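Esterase (Xanthomonas oryzae pv. oryzae, PDB 3H2K) probably hydrolyses ester bonds as a secretory-lipase-like member of the alpha/beta-hydrolase superfamily, and binds octyl glucoside in this crystal. Local coordinates at residues A[85-90]-A[173-178]; A[256-261]-A[293-298]. All coordinates share one frame; numbering follows the deposited sequence.

Interaction 1 (A[85-90]-A[173-178]). With BOG (octyl beta-D-glucopyranoside), chain B.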
loop_
_atom_site.group_PDB
_atom_site.type_symbol
_atom_site.label_atom_id
_atom_site.label_comp_id
_atom_site.label_asym_id
_atom_site.label_seq_id
_atom_site.Cartn_x
_atom_site.Cartn_y
_atom_site.Cartn_z
ATOM N N GLY A 85 3.013 3.264 -2.336
ATOM C CA GLY A 85 1.884 2.979 -1.469
ATOM C C GLY A 85 2.365 2.220 -0.247
ATOM O O GLY A 85 2.870 1.102 -0.371
ATOM N N HIS A 86 2.221 2.814 0.936
ATOM C CA HIS A 86 2.666 2.144 2.149
ATOM C C HIS A 86 1.668 1.059 2.545
ATOM O O HIS A 86 0.548 1.021 2.036
ATOM C CB HIS A 86 2.858 3.147 3.300
ATOM C CG HIS A 86 1.581 3.693 3.866
ATOM N ND1 HIS A 86 1.194 5.006 3.699
ATOM C CD2 HIS A 86 0.627 3.117 4.635
ATOM C CE1 HIS A 86 0.059 5.216 4.344
ATOM N NE2 HIS A 86 -0.307 4.086 4.920
ATOM N N PRO A 87 2.075 0.155 3.454
ATOM C CA PRO A 87 1.246 -0.951 3.940
ATOM C C PRO A 87 0.204 -0.559 4.989
ATOM O O PRO A 87 0.115 0.598 5.402
ATOM C CB PRO A 87 2.283 -1.932 4.486
ATOM C CG PRO A 87 3.343 -0.997 5.052
ATOM C CD PRO A 87 3.466 0.021 3.934
ATOM N N THR A 88 -0.584 -1.542 5.414
ATOM C CA THR A 88 -1.623 -1.319 6.408
ATOM C C THR A 88 -1.081 -0.579 7.627
ATOM O O THR A 88 -0.109 -1.009 8.250
ATOM C CB THR A 88 -2.227 -2.647 6.886
ATOM O OG1 THR A 88 -2.684 -3.394 5.753
ATOM C CG2 THR A 88 -3.406 -2.392 7.825
ATOM N N GLU A 89 -1.718 0.537 7.958
ATOM C CA GLU A 89 -1.316 1.343 9.102
ATOM C C GLU A 89 -2.532 1.600 9.996
ATOM O O GLU A 89 -3.472 2.290 9.593
ATOM C CB GLU A 89 -0.726 2.674 8.617
ATOM C CG GLU A 89 -0.296 3.602 9.742
ATOM C CD GLU A 89 0.761 2.968 10.628
ATOM O OE1 GLU A 89 1.939 2.927 10.209
ATOM O OE2 GLU A 89 0.405 2.496 11.733
ATOM N N ALA A 90 -2.511 1.044 11.205
ATOM C CA ALA A 90 -3.610 1.217 12.157
ATOM C C ALA A 90 -3.393 2.381 13.132
ATOM O O ALA A 90 -4.328 2.811 13.815
ATOM C CB ALA A 90 -3.837 -0.083 12.937
ATOM N N SER A 173 4.708 1.710 -7.254
ATOM C CA SER A 173 5.053 0.514 -6.502
ATOM C C SER A 173 4.388 0.642 -5.142
ATOM O O SER A 173 3.918 1.714 -4.773
ATOM C CB SER A 173 6.570 0.387 -6.347
ATOM O OG SER A 173 6.906 -0.922 -5.925
ATOM N N GLY A 174 4.339 -0.452 -4.396
ATOM C CA GLY A 174 3.700 -0.417 -3.094
ATOM C C GLY A 174 3.698 -1.818 -2.533
ATOM O O GLY A 174 3.735 -2.785 -3.287
ATOM N N TYR A 175 3.633 -1.932 -1.213
ATOM C CA TYR A 175 3.673 -3.235 -0.568
ATOM C C TYR A 175 2.452 -3.499 0.318
ATOM O O TYR A 175 2.008 -2.612 1.041
ATOM C CB TYR A 175 4.975 -3.326 0.236
ATOM C CG TYR A 175 4.913 -4.203 1.466
ATOM C CD1 TYR A 175 4.857 -5.591 1.360
ATOM C CD2 TYR A 175 4.901 -3.638 2.739
ATOM C CE1 TYR A 175 4.788 -6.397 2.503
ATOM C CE2 TYR A 175 4.833 -4.430 3.882
ATOM C CZ TYR A 175 4.777 -5.806 3.758
ATOM O OH TYR A 175 4.718 -6.588 4.891
ATOM N N SER A 176 1.921 -4.721 0.232
ATOM C CA SER A 176 0.761 -5.158 1.013
ATOM C C SER A 176 -0.462 -4.313 0.620
ATOM O O SER A 176 -0.904 -4.370 -0.528
ATOM C CB SER A 176 1.076 -5.035 2.510
ATOM O OG SER A 176 0.134 -5.744 3.294
ATOM N N GLN A 177 -1.028 -3.548 1.549
ATOM C CA GLN A 177 -2.152 -2.694 1.160
ATOM C C GLN A 177 -1.604 -1.772 0.063
ATOM O O GLN A 177 -2.325 -1.363 -0.846
ATOM C CB GLN A 177 -2.638 -1.835 2.330
ATOM C CG GLN A 177 -3.762 -0.866 1.931
ATOM C CD GLN A 177 -4.005 0.227 2.958
ATOM O OE1 GLN A 177 -4.819 1.126 2.739
ATOM N NE2 GLN A 177 -3.301 0.158 4.081
ATOM N N GLY A 178 -0.312 -1.461 0.167
ATOM C CA GLY A 178 0.343 -0.600 -0.803
ATOM C C GLY A 178 0.361 -1.185 -2.205
ATOM O O GLY A 178 0.482 -0.450 -3.185
HETATM C C1 BOG B . -8.912 -14.002 7.350
HETATM O O1 BOG B . -7.656 -13.429 6.956
HETATM C C2 BOG B . -8.733 -14.847 8.611
HETATM O O2 BOG B . -7.783 -15.892 8.382
HETATM C C3 BOG B . -10.078 -15.451 9.017
HETATM O O3 BOG B . -9.935 -16.136 10.265
HETATM C C4 BOG B . -11.119 -14.340 9.163
HETATM O O4 BOG B . -12.406 -14.939 9.336
HETATM C C5 BOG B . -11.144 -13.459 7.913
HETATM O O5 BOG B . -9.835 -12.939 7.632
HETATM C C6 BOG B . -12.073 -12.268 8.160
HETATM O O6 BOG B . -11.562 -11.489 9.244
HETATM C "C1'" BOG B . -7.844 -12.618 5.788
HETATM C "C2'" BOG B . -6.619 -11.713 5.631
HETATM C "C3'" BOG B . -6.751 -10.776 4.429
HETATM C "C4'" BOG B . -5.573 -9.801 4.407
HETATM C "C5'" BOG B . -5.675 -8.790 3.264
HETATM C "C6'" BOG B . -4.539 -7.770 3.368
HETATM C "C7'" BOG B . -4.659 -6.688 2.293
HETATM C "C8'" BOG B . -3.563 -5.633 2.458
HETATM O O HOH W 1 -0.436 -4.399 5.229
#
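Ser173 and Gly85 meet on neighbouring parallel strands of the central sheet, where the amide of Gly85 donates to Ser173 O (N to O 3.0 Å). One residue on, Gly174 pairs with Gly85 at a CA-CA distance of 4.2 Å; the two glycines keep this face of the sheet bare where the start of helix 177-192 folds back over it. Tyr175 N returns the bond to Gly85 O at 3.2 Å. The Tyr175 ring lies obliquely to Pro87, whose CB is 3.6 Å from Tyr175 CD2. The chain then turns sharply at Ser176, the residue before helix 177-192, with positive phi (63°) as expected of a nucleophile elbow, Gly-Tyr-Ser-Gln-Gly. Ser176 OG, set anti to the backbone N (chi1 -165°), is hydrogen-bonded to His377 NE2; the two residues probably form, with Asp336, the Ser-His-Asp triad expected in this superfamily. A water accepts from Thr88 N (2.9 Å to the water oxygen), but it is modelled unusually close to Ser176 OG and its place is doubtful. Gln177 follows at the helix start, its CB 3.8 Å from Thr88 OG1, which is itself bonded to Tyr138. The octyl end of the glucoside reaches Gln177 N, C8' to N 3.4 Å. Finally, with no side chain in the way, Gly178 brings its CA to 3.1 Å from Gly85 O as a CH...O contact. A serine hydroxyl beside His377 and an alkyl tail ending there are consistent with an active site that accepts acyl chains, and the amides of Gln177 and Thr88 with an oxyanion hole, unconfirmed here.

Interaction 2 (A[256-261]-A[293-298]). With BOG (octyl beta-D-glucopyranoside), chain B.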
loop_
_atom_site.group_PDB
_atom_site.type_symbol
_atom_site.label_atom_id
_atom_site.label_comp_id
_atom_site.label_asym_id
_atom_site.label_seq_id
_atom_site.Cartn_x
_atom_site.Cartn_y
_atom_site.Cartn_z
ATOM N N VAL A 256 -22.248 -7.443 13.542
ATOM C CA VAL A 256 -21.168 -8.184 12.915
ATOM C C VAL A 256 -20.242 -8.837 13.934
ATOM O O VAL A 256 -19.875 -10.003 13.790
ATOM C CB VAL A 256 -20.338 -7.249 12.003
ATOM C CG1 VAL A 256 -19.047 -7.934 11.574
ATOM C CG2 VAL A 256 -21.173 -6.851 10.784
ATOM N N PHE A 257 -19.864 -8.077 14.957
ATOM C CA PHE A 257 -18.958 -8.584 15.976
ATOM C C PHE A 257 -19.662 -8.901 17.285
ATOM O O PHE A 257 -20.554 -8.174 17.712
ATOM C CB PHE A 257 -17.855 -7.565 16.258
ATOM C CG PHE A 257 -17.167 -7.040 15.022
ATOM C CD1 PHE A 257 -17.655 -5.913 14.362
ATOM C CD2 PHE A 257 -16.014 -7.658 14.537
ATOM C CE1 PHE A 257 -17.002 -5.403 13.240
ATOM C CE2 PHE A 257 -15.350 -7.157 13.413
ATOM C CZ PHE A 257 -15.846 -6.024 12.764
ATOM N N GLN A 258 -19.247 -9.989 17.919
ATOM C CA GLN A 258 -19.813 -10.383 19.202
ATOM C C GLN A 258 -19.150 -9.533 20.278
ATOM O O GLN A 258 -18.121 -8.901 20.029
ATOM C CB GLN A 258 -19.526 -11.859 19.485
ATOM C CG GLN A 258 -20.194 -12.828 18.526
ATOM C CD GLN A 258 -19.981 -14.269 18.943
ATOM O OE1 GLN A 258 -20.124 -14.606 20.117
ATOM N NE2 GLN A 258 -19.646 -15.126 17.985
ATOM N N ASP A 259 -19.743 -9.503 21.466
ATOM C CA ASP A 259 -19.159 -8.743 22.562
ATOM C C ASP A 259 -17.980 -9.567 23.066
ATOM O O ASP A 259 -17.942 -10.780 22.871
ATOM C CB ASP A 259 -20.178 -8.538 23.687
ATOM C CG ASP A 259 -21.376 -7.725 23.245
ATOM O OD1 ASP A 259 -21.187 -6.703 22.553
ATOM O OD2 ASP A 259 -22.513 -8.100 23.596
ATOM N N PRO A 260 -17.000 -8.926 23.716
ATOM C CA PRO A 260 -16.894 -7.498 24.024
ATOM C C PRO A 260 -16.165 -6.679 22.958
ATOM O O PRO A 260 -15.838 -5.517 23.186
ATOM C CB PRO A 260 -16.125 -7.507 25.332
ATOM C CG PRO A 260 -15.117 -8.597 25.068
ATOM C CD PRO A 260 -15.959 -9.689 24.432
ATOM N N TRP A 261 -15.918 -7.274 21.793
ATOM C CA TRP A 261 -15.193 -6.575 20.731
ATOM C C TRP A 261 -16.025 -5.576 19.938
ATOM O O TRP A 261 -15.499 -4.572 19.456
ATOM C CB TRP A 261 -14.585 -7.589 19.768
ATOM C CG TRP A 261 -14.347 -8.908 20.402
ATOM C CD1 TRP A 261 -15.189 -9.986 20.394
ATOM C CD2 TRP A 261 -13.217 -9.285 21.186
ATOM N NE1 TRP A 261 -14.649 -11.011 21.127
ATOM C CE2 TRP A 261 -13.438 -10.608 21.627
ATOM C CE3 TRP A 261 -12.037 -8.632 21.565
ATOM C CZ2 TRP A 261 -12.521 -11.294 22.425
ATOM C CZ3 TRP A 261 -11.125 -9.311 22.359
ATOM C CH2 TRP A 261 -11.374 -10.631 22.780
ATOM N N TYR A 293 -15.578 -14.700 17.581
ATOM C CA TYR A 293 -15.387 -13.289 17.271
ATOM C C TYR A 293 -16.506 -12.668 16.442
ATOM O O TYR A 293 -17.122 -11.690 16.864
ATOM C CB TYR A 293 -14.051 -13.108 16.556
ATOM C CG TYR A 293 -13.693 -11.668 16.286
ATOM C CD1 TYR A 293 -13.456 -10.783 17.335
ATOM C CD2 TYR A 293 -13.575 -11.195 14.982
ATOM C CE1 TYR A 293 -13.103 -9.454 17.091
ATOM C CE2 TYR A 293 -13.227 -9.869 14.724
ATOM C CZ TYR A 293 -12.989 -9.006 15.783
ATOM O OH TYR A 293 -12.628 -7.705 15.535
ATOM N N PHE A 294 -16.752 -13.227 15.259
ATOM C CA PHE A 294 -17.801 -12.727 14.370
ATOM C C PHE A 294 -19.156 -13.318 14.733
ATOM O O PHE A 294 -19.234 -14.446 15.224
ATOM C CB PHE A 294 -17.498 -13.106 12.919
ATOM C CG PHE A 294 -16.330 -12.378 12.326
ATOM C CD1 PHE A 294 -16.357 -10.993 12.184
ATOM C CD2 PHE A 294 -15.211 -13.079 11.891
ATOM C CE1 PHE A 294 -15.281 -10.314 11.615
ATOM C CE2 PHE A 294 -14.129 -12.414 11.319
ATOM C CZ PHE A 294 -14.166 -11.026 11.181
ATOM N N GLN A 295 -20.224 -12.561 14.491
ATOM C CA GLN A 295 -21.565 -13.068 14.767
ATOM C C GLN A 295 -21.797 -14.215 13.780
ATOM O O GLN A 295 -21.399 -14.133 12.612
ATOM C CB GLN A 295 -22.612 -11.968 14.560
ATOM C CG GLN A 295 -22.525 -10.818 15.565
ATOM C CD GLN A 295 -23.056 -11.189 16.943
ATOM O OE1 GLN A 295 -23.311 -12.360 17.233
ATOM N NE2 GLN A 295 -23.219 -10.186 17.802
ATOM N N PRO A 296 -22.436 -15.306 14.237
ATOM C CA PRO A 296 -22.720 -16.479 13.401
ATOM C C PRO A 296 -23.408 -16.165 12.070
ATOM O O PRO A 296 -23.038 -16.706 11.027
ATOM C CB PRO A 296 -23.602 -17.343 14.307
ATOM C CG PRO A 296 -23.101 -16.998 15.685
ATOM C CD PRO A 296 -22.941 -15.500 15.609
ATOM N N GLY A 297 -24.427 -15.311 12.112
ATOM C CA GLY A 297 -25.143 -14.964 10.897
ATOM C C GLY A 297 -24.221 -14.336 9.867
ATOM O O GLY A 297 -24.203 -14.734 8.705
ATOM N N PHE A 298 -23.454 -13.344 10.295
ATOM C CA PHE A 298 -22.517 -12.665 9.401
ATOM C C PHE A 298 -21.463 -13.640 8.882
ATOM O O PHE A 298 -21.200 -13.713 7.679
ATOM C CB PHE A 298 -21.813 -11.524 10.141
ATOM C CG PHE A 298 -20.691 -10.894 9.358
ATOM C CD1 PHE A 298 -20.959 -10.094 8.249
ATOM C CD2 PHE A 298 -19.365 -11.117 9.718
ATOM C CE1 PHE A 298 -19.917 -9.523 7.508
ATOM C CE2 PHE A 298 -18.315 -10.554 8.987
ATOM C CZ PHE A 298 -18.593 -9.755 7.879
HETATM C C1 BOG B . -8.912 -14.002 7.350
HETATM O O1 BOG B . -7.656 -13.429 6.956
HETATM C C2 BOG B . -8.733 -14.847 8.611
HETATM O O2 BOG B . -7.783 -15.892 8.382
HETATM C C3 BOG B . -10.078 -15.451 9.017
HETATM O O3 BOG B . -9.935 -16.136 10.265
HETATM C C4 BOG B . -11.119 -14.340 9.163
HETATM O O4 BOG B . -12.406 -14.939 9.336
HETATM C C5 BOG B . -11.144 -13.459 7.913
HETATM O O5 BOG B . -9.835 -12.939 7.632
HETATM C C6 BOG B . -12.073 -12.268 8.160
HETATM O O6 BOG B . -11.562 -11.489 9.244
HETATM C "C1'" BOG B . -7.844 -12.618 5.788
HETATM C "C2'" BOG B . -6.619 -11.713 5.631
HETATM C "C3'" BOG B . -6.751 -10.776 4.429
HETATM C "C4'" BOG B . -5.573 -9.801 4.407
HETATM C "C5'" BOG B . -5.675 -8.790 3.264
HETATM C "C6'" BOG B . -4.539 -7.770 3.368
HETATM C "C7'" BOG B . -4.659 -6.688 2.293
HETATM C "C8'" BOG B . -3.563 -5.633 2.458
#
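Val256 and Gln295 join two loops of the helical region that lies away from the central sheet, around an aromatic cluster of Phe257, Trp261, Tyr293 and Phe294. Val256 O accepts from Gln295 N at 2.7 Å, just before helix 296-304 begins. On the same residue, CG1 of Val256, placed anti to the backbone N (chi1 168°), sits over one face of the Phe298 ring in a CH-pi contact, 3.9 Å from its centroid. Phe257 makes a single backbone bridge with Phe294. Its side chain runs alongside Tyr293 and Phe294, pointing the same way as both, and turns its edge to the Tyr293 face in an offset edge-to-face pair with planes at 67°; the Phe294 ring is met obliquely, and Phe257 CE2 lies 3.6 Å from Phe294 CE1. Tyr293 OH is held by Ser236 of helix 231-246, which backs the cluster. Gln258 then grips the other loop twice: its backbone N gives a nearly straight bond to Tyr293 O (2.9 Å), and its extended side chain carries NE2 to Phe294 O, also 2.9 Å away. Beside it the bent side chain of Gln295 passes obliquely, the two amide planes only 20° apart, and its NE2, mainly bonded to Gly254 O, adds a weak bond to Phe257 O. Trp261, past the cis-proline Pro260, offers one indole face to Tyr293 CD1 while Pro260 CD covers the opposite face. The glucoside hydroxyl O6 approaches the edge of the Phe294 ring, 3.3 Å from Phe294 CZ.

Overall arrangement
From the N terminus, strand 79-85 leads into the loop 85-90, and interaction 1 closes when strand 169-175 comes alongside it and turns into helix 177-192, a span of 82 intervening residues. The chain then runs through strand 198-205 and helices 211-217 and 231-246 before interaction 2 opens at 256-261 and closes a shorter loop at 293-298, where helix 296-304 begins. The two are in series, neither nested nor crossed. Interaction 1 ties the loop after strand 79-85 to the elbow near the centre of the chain, interaction 2 joins loops of the peripheral helical region. Their centres are 27 Å apart, yet one octyl glucoside touches both, tail at interaction 1 and sugar at interaction 2.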